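Local coordinates for protein carbohydrate deacetylase (Enterococcus faecalis, PDB 2I5I) that probably removes acetyl groups from acetylated carbohydrates during oligosaccharide breakdown, as a magnesium-dependent hydrolase of the YdjC family, at residues T193-L198 / K245-E250. Sequence-based numbering, arbitrary orientation.
Sequences TILQLL and KEAIEE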
loop_
_atom_site.group_PDB
_atom_site.type_symbol
_atom_site.label_atom_id
_atom_site.label_comp_id
_atom_site.label_asym_id
_atom_site.label_seq_id
_atom_site.Cartn_x
_atom_site.Cartn_y
_atom_site.Cartn_z
ATOM N N THR A 193 9.746 -37.852 2.336
ATOM C CA THR A 193 11.086 -37.324 2.133
ATOM C C THR A 193 11.333 -36.183 3.116
ATOM O O THR A 193 12.405 -36.072 3.705
ATOM C CB THR A 193 11.310 -36.846 0.697
ATOM O OG1 THR A 193 11.189 -37.923 -0.235
ATOM C CG2 THR A 193 12.751 -36.373 0.509
ATOM N N ILE A 194 10.309 -35.343 3.274
ATOM C CA ILE A 194 10.427 -34.156 4.097
ATOM C C ILE A 194 10.601 -34.546 5.564
ATOM O O ILE A 194 11.398 -33.928 6.271
ATOM C CB ILE A 194 9.198 -33.233 3.974
ATOM C CG1 ILE A 194 9.104 -32.491 2.644
ATOM C CG2 ILE A 194 9.147 -32.270 5.158
ATOM C CD1 ILE A 194 10.156 -31.427 2.440
ATOM N N LEU A 195 9.855 -35.557 6.013
ATOM C CA LEU A 195 9.964 -35.986 7.403
ATOM C C LEU A 195 11.378 -36.532 7.641
ATOM O O LEU A 195 12.000 -36.210 8.644
ATOM C CB LEU A 195 8.925 -37.043 7.767
ATOM C CG LEU A 195 7.457 -36.681 7.512
ATOM C CD1 LEU A 195 6.515 -37.803 7.914
ATOM C CD2 LEU A 195 7.069 -35.416 8.258
ATOM N N GLN A 196 11.819 -37.319 6.679
ATOM C CA GLN A 196 13.154 -37.894 6.632
ATOM C C GLN A 196 14.231 -36.830 6.787
ATOM O O GLN A 196 15.146 -36.920 7.592
ATOM C CB GLN A 196 13.399 -38.601 5.302
ATOM C CG GLN A 196 13.054 -40.081 5.229
ATOM C CD GLN A 196 13.033 -40.529 3.769
ATOM O OE1 GLN A 196 14.049 -40.393 3.084
ATOM N NE2 GLN A 196 11.892 -41.028 3.302
ATOM N N LEU A 197 14.109 -35.783 5.969
ATOM C CA LEU A 197 15.088 -34.710 6.075
ATOM C C LEU A 197 14.988 -34.040 7.436
ATOM O O LEU A 197 15.986 -33.597 7.996
ATOM C CB LEU A 197 14.874 -33.692 4.959
ATOM C CG LEU A 197 15.160 -34.165 3.545
ATOM C CD1 LEU A 197 14.755 -33.100 2.531
ATOM C CD2 LEU A 197 16.632 -34.532 3.363
ATOM N N LEU A 198 13.768 -33.965 7.969
ATOM C CA LEU A 198 13.632 -33.283 9.262
ATOM C C LEU A 198 14.310 -34.118 10.344
ATOM O O LEU A 198 15.017 -33.630 11.220
ATOM C CB LEU A 198 12.161 -33.016 9.584
ATOM C CG LEU A 198 11.421 -32.027 8.682
ATOM C CD1 LEU A 198 9.946 -31.950 9.066
ATOM C CD2 LEU A 198 12.076 -30.656 8.750
ATOM N N LYS A 245 3.899 -28.741 8.397
ATOM C CA LYS A 245 4.002 -27.753 9.467
ATOM C C LYS A 245 4.069 -28.428 10.833
ATOM O O LYS A 245 4.927 -28.066 11.641
ATOM C CB LYS A 245 2.827 -26.769 9.416
ATOM C CG LYS A 245 2.898 -25.897 8.165
ATOM C CD LYS A 245 1.685 -24.988 8.061
ATOM C CE LYS A 245 1.607 -24.349 6.681
ATOM N NZ LYS A 245 0.261 -24.503 6.058
ATOM N N GLU A 246 3.191 -29.396 11.077
ATOM C CA GLU A 246 3.197 -30.089 12.369
ATOM C C GLU A 246 4.523 -30.798 12.628
ATOM O O GLU A 246 5.016 -30.783 13.762
ATOM C CB GLU A 246 2.019 -31.076 12.445
ATOM C CG GLU A 246 0.732 -30.360 12.850
ATOM C CD GLU A 246 -0.533 -31.164 12.660
ATOM O OE1 GLU A 246 -0.439 -32.383 12.399
ATOM O OE2 GLU A 246 -1.614 -30.537 12.788
ATOM N N ALA A 247 5.107 -31.408 11.605
ATOM C CA ALA A 247 6.349 -32.168 11.772
ATOM C C ALA A 247 7.477 -31.286 12.283
ATOM O O ALA A 247 8.247 -31.654 13.181
ATOM C CB ALA A 247 6.784 -32.825 10.478
ATOM N N ILE A 248 7.587 -30.092 11.698
ATOM C CA ILE A 248 8.659 -29.184 12.144
ATOM C C ILE A 248 8.418 -28.814 13.596
ATOM O O ILE A 248 9.319 -28.793 14.439
ATOM C CB ILE A 248 8.714 -27.981 11.189
ATOM C CG1 ILE A 248 9.422 -28.355 9.875
ATOM C CG2 ILE A 248 9.320 -26.741 11.820
ATOM C CD1 ILE A 248 8.877 -27.670 8.643
ATOM N N GLU A 249 7.140 -28.567 13.895
ATOM C CA GLU A 249 6.681 -28.306 15.249
ATOM C C GLU A 249 7.094 -29.413 16.222
ATOM O O GLU A 249 7.757 -29.142 17.225
ATOM C CB GLU A 249 5.155 -28.132 15.283
ATOM C CG GLU A 249 4.616 -26.964 14.490
ATOM C CD GLU A 249 3.347 -26.331 15.019
ATOM O OE1 GLU A 249 2.955 -26.584 16.179
ATOM O OE2 GLU A 249 2.729 -25.551 14.254
ATOM N N GLU A 250 6.712 -30.647 15.935
ATOM C CA GLU A 250 6.952 -31.807 16.781
ATOM C C GLU A 250 8.437 -32.010 17.064
ATOM O O GLU A 250 8.822 -32.661 18.037
ATOM C CB GLU A 250 6.375 -33.066 16.128
ATOM C CG GLU A 250 7.182 -34.343 16.238
#
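Leu-195 and Leu-198 face Ala-247 and Ile-248 where two helices run side by side and nearly parallel, their axes 10.3 Å apart at closest and inclined by -16°. Helices 191-203 and 242-250 belong to the layer around the parallel sheet of this YdjC-family alpha/beta fold, and each precedes a strand, 208-213 and 254-256. The joint is purely apolar, without a hydrogen bond between the segments. Ala-247 points its methyl at the neighbouring helix, where the two leucines, one on each of successive turns, reach it with one methyl apiece. Leu-195 starts to one side and swings CD2 across to Ala-247 CB at 3.4 Å, tighter than usual. Leu-198 starts toward the other helix; both have CG anti to the carbonyl carbon, so starting direction, not chi1, separates them. CD1 of Leu-198 touches both Ala-247 CB and Ile-248 CG1, from directions about a right angle apart; CD2 turns to Ile-248 alone, the two side chains lying crosswise. Further out, Ile-194 and Leu-195 extend the packing along helix 242-250 to Val-244 and Glu-243, while Leu-198 also touches Arg-251. The fork of Leu-198 straddles a single methylene, CG1 of Ile-248, with CD1 and CD2 each 3.7 Å from it.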